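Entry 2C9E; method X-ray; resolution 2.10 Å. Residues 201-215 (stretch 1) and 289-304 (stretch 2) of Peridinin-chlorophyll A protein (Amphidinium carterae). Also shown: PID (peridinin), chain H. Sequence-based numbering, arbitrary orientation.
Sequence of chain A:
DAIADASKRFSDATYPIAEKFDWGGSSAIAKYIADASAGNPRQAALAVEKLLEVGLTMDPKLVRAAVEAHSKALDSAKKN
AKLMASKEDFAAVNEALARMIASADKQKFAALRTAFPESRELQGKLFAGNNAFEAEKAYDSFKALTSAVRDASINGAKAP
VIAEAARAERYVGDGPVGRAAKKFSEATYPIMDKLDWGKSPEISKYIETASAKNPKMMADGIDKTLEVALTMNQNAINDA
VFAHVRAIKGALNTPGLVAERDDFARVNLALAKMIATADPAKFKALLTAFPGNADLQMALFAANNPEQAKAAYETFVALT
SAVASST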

# COMPACT_ATOMS: atom_id res chain seq x y z
N PRO A 201 -6.89 -8.12 15.06
CA PRO A 201 -8.21 -7.57 15.32
C PRO A 201 -8.35 -6.04 15.24
O PRO A 201 -9.25 -5.54 14.57
CB PRO A 201 -8.56 -8.15 16.70
CG PRO A 201 -7.18 -8.46 17.34
CD PRO A 201 -6.45 -9.02 16.15
N GLU A 202 -7.48 -5.30 15.93
CA GLU A 202 -7.57 -3.83 15.89
C GLU A 202 -7.37 -3.25 14.47
O GLU A 202 -8.11 -2.36 14.04
CB GLU A 202 -6.52 -3.19 16.83
CG GLU A 202 -6.59 -3.59 18.28
CD GLU A 202 -6.07 -5.02 18.53
OE1 GLU A 202 -5.43 -5.61 17.60
OE2 GLU A 202 -6.31 -5.54 19.67
N ILE A 203 -6.37 -3.75 13.74
CA ILE A 203 -6.05 -3.24 12.42
C ILE A 203 -7.14 -3.59 11.43
O ILE A 203 -7.53 -2.76 10.58
CB ILE A 203 -4.67 -3.81 11.96
CG1 ILE A 203 -3.57 -3.23 12.86
CG2 ILE A 203 -4.35 -3.44 10.49
CD1 ILE A 203 -3.18 -1.81 12.47
N SER A 204 -7.69 -4.80 11.55
CA SER A 204 -8.76 -5.19 10.65
C SER A 204 -9.97 -4.32 10.90
O SER A 204 -10.60 -3.82 9.95
CB SER A 204 -9.16 -6.66 10.84
OG SER A 204 -8.15 -7.47 10.29
N LYS A 205 -10.31 -4.14 12.17
CA LYS A 205 -11.48 -3.34 12.43
C LYS A 205 -11.29 -1.92 11.90
O LYS A 205 -12.23 -1.37 11.31
CB LYS A 205 -11.87 -3.37 13.91
CG LYS A 205 -13.16 -2.59 14.25
CD LYS A 205 -14.33 -2.73 13.22
CE LYS A 205 -15.35 -3.88 13.49
NZ LYS A 205 -14.93 -5.31 13.15
N TYR A 206 -10.08 -1.35 12.04
CA TYR A 206 -9.78 0.00 11.55
C TYR A 206 -9.99 0.07 10.03
O TYR A 206 -10.71 0.95 9.51
CB TYR A 206 -8.34 0.37 11.90
CG TYR A 206 -7.99 1.79 11.52
CD1 TYR A 206 -8.43 2.86 12.28
CD2 TYR A 206 -7.31 2.07 10.32
CE1 TYR A 206 -8.23 4.18 11.87
CE2 TYR A 206 -7.09 3.41 9.90
CZ TYR A 206 -7.55 4.45 10.69
OH TYR A 206 -7.32 5.76 10.30
N ILE A 207 -9.40 -0.88 9.30
CA ILE A 207 -9.54 -0.92 7.87
C ILE A 207 -11.01 -1.05 7.44
O ILE A 207 -11.46 -0.40 6.49
CB ILE A 207 -8.72 -2.10 7.30
CG1 ILE A 207 -7.21 -1.82 7.49
CG2 ILE A 207 -9.14 -2.39 5.86
CD1 ILE A 207 -6.31 -3.01 7.12
N GLU A 208 -11.76 -1.89 8.13
CA GLU A 208 -13.18 -2.09 7.81
C GLU A 208 -14.11 -0.88 8.03
O GLU A 208 -15.03 -0.59 7.22
CB GLU A 208 -13.72 -3.22 8.68
CG GLU A 208 -15.10 -3.65 8.27
CD GLU A 208 -15.81 -4.51 9.31
OE1 GLU A 208 -15.16 -5.29 10.06
OE2 GLU A 208 -17.05 -4.39 9.36
N THR A 209 -13.86 -0.14 9.10
CA THR A 209 -14.75 0.95 9.47
C THR A 209 -14.21 2.36 9.52
O THR A 209 -15.00 3.28 9.61
CB THR A 209 -15.30 0.69 10.89
OG1 THR A 209 -14.19 0.75 11.79
CG2 THR A 209 -15.96 -0.72 11.04
N ALA A 210 -12.90 2.55 9.49
CA ALA A 210 -12.35 3.89 9.63
C ALA A 210 -12.83 4.92 8.64
O ALA A 210 -13.33 5.98 9.00
CB ALA A 210 -10.83 3.82 9.61
N SER A 211 -12.66 4.63 7.37
CA SER A 211 -13.06 5.58 6.36
C SER A 211 -14.52 5.99 6.43
O SER A 211 -14.85 7.17 6.35
CB SER A 211 -12.77 5.01 4.96
OG SER A 211 -13.13 5.91 3.93
N ALA A 212 -15.41 5.01 6.55
CA ALA A 212 -16.83 5.33 6.57
C ALA A 212 -17.16 6.44 7.57
O ALA A 212 -18.05 7.24 7.32
CB ALA A 212 -17.64 4.11 6.86
N LYS A 213 -16.42 6.52 8.68
CA LYS A 213 -16.67 7.51 9.71
C LYS A 213 -16.23 8.90 9.33
O LYS A 213 -16.80 9.87 9.82
CB LYS A 213 -15.98 7.16 11.02
CG LYS A 213 -16.45 5.87 11.71
CD LYS A 213 -15.74 5.79 13.05
CE LYS A 213 -15.90 4.46 13.70
NZ LYS A 213 -14.56 3.92 14.11
N ASN A 214 -15.21 9.02 8.47
CA ASN A 214 -14.72 10.34 8.09
C ASN A 214 -13.97 10.17 6.79
O ASN A 214 -12.74 10.24 6.76
CB ASN A 214 -13.76 10.84 9.17
CG ASN A 214 -13.51 12.31 9.08
OD1 ASN A 214 -13.68 12.93 8.01
ND2 ASN A 214 -13.08 12.89 10.19
N PRO A 215 -14.71 9.97 5.71
CA PRO A 215 -14.18 9.76 4.37
C PRO A 215 -13.23 10.84 3.90
O PRO A 215 -12.14 10.55 3.33
CB PRO A 215 -15.44 9.66 3.49
CG PRO A 215 -16.52 9.19 4.44
CD PRO A 215 -16.19 9.98 5.70
N ALA A 289 -2.88 12.71 10.61
CA ALA A 289 -3.58 12.84 9.35
C ALA A 289 -4.76 11.94 9.13
O ALA A 289 -5.66 12.31 8.41
CB ALA A 289 -2.59 12.68 8.17
N PHE A 290 -4.77 10.75 9.72
CA PHE A 290 -5.87 9.81 9.51
C PHE A 290 -6.97 9.88 10.58
O PHE A 290 -6.71 10.17 11.74
CB PHE A 290 -5.32 8.37 9.42
CG PHE A 290 -4.55 8.13 8.18
CD1 PHE A 290 -3.22 8.55 8.07
CD2 PHE A 290 -5.18 7.61 7.08
CE1 PHE A 290 -2.55 8.46 6.85
CE2 PHE A 290 -4.52 7.50 5.86
CZ PHE A 290 -3.19 7.93 5.74
N PRO A 291 -8.21 9.60 10.20
CA PRO A 291 -9.26 9.66 11.24
C PRO A 291 -9.13 8.47 12.21
O PRO A 291 -8.72 7.40 11.81
CB PRO A 291 -10.55 9.65 10.43
CG PRO A 291 -10.17 8.83 9.23
CD PRO A 291 -8.77 9.29 8.87
N GLY A 292 -9.44 8.72 13.48
CA GLY A 292 -9.36 7.70 14.51
C GLY A 292 -8.00 7.07 14.81
O GLY A 292 -7.94 6.01 15.38
N ASN A 293 -6.89 7.69 14.46
CA ASN A 293 -5.62 7.05 14.73
C ASN A 293 -5.23 6.98 16.19
O ASN A 293 -4.65 6.00 16.61
CB ASN A 293 -4.48 7.71 13.95
CG ASN A 293 -3.18 6.95 14.08
OD1 ASN A 293 -3.15 5.72 13.90
ND2 ASN A 293 -2.08 7.68 14.38
N ALA A 294 -5.55 8.02 16.96
CA ALA A 294 -5.21 8.02 18.38
C ALA A 294 -5.91 6.88 19.07
O ALA A 294 -5.32 6.23 19.91
CB ALA A 294 -5.63 9.35 19.03
N ASP A 295 -7.17 6.64 18.73
CA ASP A 295 -7.92 5.57 19.34
C ASP A 295 -7.39 4.23 18.88
O ASP A 295 -7.45 3.27 19.61
CB ASP A 295 -9.39 5.66 18.97
CG ASP A 295 -10.11 6.80 19.69
OD1 ASP A 295 -9.64 7.29 20.72
OD2 ASP A 295 -11.19 7.17 19.22
N LEU A 296 -6.90 4.15 17.64
CA LEU A 296 -6.33 2.90 17.16
C LEU A 296 -5.06 2.59 17.92
O LEU A 296 -4.86 1.46 18.34
CB LEU A 296 -6.04 2.95 15.67
CG LEU A 296 -5.21 1.77 15.11
CD1 LEU A 296 -5.99 0.46 15.19
CD2 LEU A 296 -4.77 2.08 13.63
N GLN A 297 -4.20 3.58 18.11
CA GLN A 297 -2.97 3.34 18.85
C GLN A 297 -3.21 2.95 20.31
O GLN A 297 -2.44 2.13 20.84
CB GLN A 297 -2.04 4.55 18.79
CG GLN A 297 -1.69 5.00 17.36
CD GLN A 297 -1.06 3.88 16.52
OE1 GLN A 297 -0.08 3.27 16.92
NE2 GLN A 297 -1.64 3.62 15.36
N MET A 298 -4.23 3.51 20.98
CA MET A 298 -4.53 3.11 22.37
C MET A 298 -4.94 1.62 22.35
O MET A 298 -4.49 0.84 23.15
CB MET A 298 -5.69 3.89 22.99
CG MET A 298 -5.31 5.17 23.70
SD MET A 298 -4.07 4.93 25.02
CE MET A 298 -3.08 6.39 24.83
N ALA A 299 -5.81 1.23 21.44
CA ALA A 299 -6.20 -0.18 21.38
C ALA A 299 -4.99 -1.12 21.06
O ALA A 299 -4.86 -2.20 21.64
CB ALA A 299 -7.31 -0.32 20.34
N LEU A 300 -4.10 -0.74 20.14
CA LEU A 300 -2.91 -1.56 19.84
C LEU A 300 -2.06 -1.65 21.14
O LEU A 300 -1.63 -2.76 21.55
CB LEU A 300 -2.10 -0.93 18.67
CG LEU A 300 -2.81 -1.10 17.29
CD1 LEU A 300 -2.20 -0.17 16.28
CD2 LEU A 300 -2.72 -2.60 16.83
N PHE A 301 -1.84 -0.50 21.79
CA PHE A 301 -1.10 -0.43 23.07
C PHE A 301 -1.77 -1.33 24.15
O PHE A 301 -1.08 -2.00 24.91
CB PHE A 301 -1.10 1.02 23.57
CG PHE A 301 -0.55 1.20 24.95
CD1 PHE A 301 0.68 0.62 25.32
CD2 PHE A 301 -1.22 1.99 25.88
CE1 PHE A 301 1.26 0.84 26.61
CE2 PHE A 301 -0.65 2.22 27.18
CZ PHE A 301 0.60 1.64 27.53
N ALA A 302 -3.11 -1.33 24.22
CA ALA A 302 -3.80 -2.15 25.20
C ALA A 302 -3.57 -3.65 24.98
O ALA A 302 -3.80 -4.42 25.88
CB ALA A 302 -5.33 -1.86 25.20
N ALA A 303 -3.15 -4.06 23.79
CA ALA A 303 -2.91 -5.47 23.56
C ALA A 303 -1.47 -5.88 23.90
O ALA A 303 -1.13 -7.07 23.84
CB ALA A 303 -3.22 -5.81 22.10
N ASN A 304 -0.62 -4.91 24.23
CA ASN A 304 0.76 -5.20 24.54
C ASN A 304 1.08 -5.14 26.05
O ASN A 304 0.32 -4.60 26.82
CB ASN A 304 1.66 -4.20 23.82
CG ASN A 304 1.58 -4.33 22.30
OD1 ASN A 304 1.35 -5.42 21.80
ND2 ASN A 304 1.79 -3.22 21.57
C1 PID H . 0.53 4.83 23.24
C2 PID H . 0.33 5.76 24.44
C3 PID H . 1.68 6.31 24.94
C4 PID H . 2.60 5.14 25.28
C5 PID H . 2.98 4.24 24.10
C6 PID H . 1.82 4.02 23.11
C7 PID H . 1.83 2.79 22.44
C8 PID H . 1.83 2.65 21.05
C9 PID H . 1.84 1.44 20.35
C10 PID H . 1.86 0.14 20.85
C11 PID H . 1.74 1.33 19.02
C12 PID H . 1.67 0.04 18.69
C13 PID H . 1.39 -0.41 17.40
C14 PID H . 1.26 -1.73 16.95
C15 PID H . 0.92 -1.95 15.62
C16 PID H . 0.69 -3.18 15.02
C17 PID H . 0.33 -3.24 13.67
C18 PID H . 0.02 -4.43 13.01
C19 PID H . -0.34 -4.45 11.66
C20 PID H . -0.72 -5.64 11.03
C21 PID H . -1.13 -5.74 9.69
C22 PID H . -1.56 -6.99 9.25
C23 PID H . -2.03 -7.31 8.08
C24 PID H . -2.67 -7.67 6.99
C25 PID H . -1.97 -8.23 5.73
C26 PID H . -2.70 -7.83 4.44
C27 PID H . -4.22 -8.04 4.53
C28 PID H . -4.74 -7.12 5.65
C29 PID H . -4.20 -7.60 7.00
C30 PID H . -5.03 -8.58 2.35
C31 PID H . -5.82 -8.23 1.09
CM1 PID H . -0.78 4.20 22.74
CM2 PID H . 3.44 2.93 24.73
CM3 PID H . 4.16 4.88 23.35
CM4 PID H . 1.51 -2.91 17.89
CM5 PID H . -1.02 -4.56 8.72
CM6 PID H . -0.53 -7.73 5.67
CM7 PID H . -1.99 -9.76 5.85
CM8 PID H . -4.70 -6.68 8.11
O1 PID H . 1.54 5.17 22.29
O2 PID H . 1.43 6.99 26.17
O3 PID H . 1.96 -0.19 22.03
O4 PID H . 1.76 -0.74 19.81
O5 PID H . -4.72 -8.92 7.19
O6 PID H . -4.92 -7.65 3.34
O7 PID H . -4.52 -9.69 2.47
O HOH W 1 -6.76 -3.77 22.19

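The two helices, 201-213 and the one beginning at N293, run nearly antiparallel: their N-to-C directions make an angle of 161°, and their axes come no closer than 9.8 Å. At that spacing side chains must fill the gap, and the contact, which buries 540 Å² summed over both sides, is built mainly of apolar surfaces fitted to one another.

The central bump is L296. With chi1 t and chi2 p, its two methyls enter a hollow made by E202, I203 and Y206. L296 CD1 lies 3.7 Å from E202 O and 4.0 Å from E202 CB, so it rests against the backbone as well as the side chain of that residue. L296 CD2 sits over one face of the Y206 ring, 4.1 Å from the centroid and 19° off the ring normal, which identifies a CH-pi contact; the 3.9 Å approach of L296 CD2 to Y206 CG shows that the fit is close. The same methyl, L296 CD2, reaches I203 CD1 at 4.4 Å, a looser touch.

One turn further along, L300 packs beside it. Its CA-to-CB bond points sideways, but the end of the side chain comes nearer, so that L300 CD2 lies 3.8 Å from E202 CB and 4.1 Å from I203 CG1. A299 adds a small bump, A299 CB lying 3.9 Å from E202 CG. The E202 side chain, m at chi1 and p at chi2, thus lays its aliphatic part on the opposing helix, while its carboxylate remains available to water: water 1 donates to E202 OE2 at 3.1 Å and to A299 O at 2.5 Å, bridging the two stretches.

Y206 also reaches the loop before the second helix. Its hydroxyl donates to the backbone, Y206 OH to P291 O at 2.6 Å, the single direct hydrogen bond between the stretches. The acceptor lies at the ring edge, near its plane, so the tyrosine can hold the loop while offering a face to L296. Y206 OH also lies 3.4 Å from F290 CB, within the type II turn from F290 to N293. G292 has positive phi (61°), a conformation that favours glycine, and an ideal CB on G292 would stand 3.9 Å from Y206 CE1.

P291 fills the far end of the contact. Its ring meets N214, P291 CB to N214 CB at 3.6 Å, where the CA atoms of P291 and N214 are 6.3 Å apart; P291 CG lies a looser 4.3 Å from A210 O.

Peridinin borders this packing: PID C15 is 3.7 Å from L300 CD1, and PID C19 is 3.7 Å from I203 CG1.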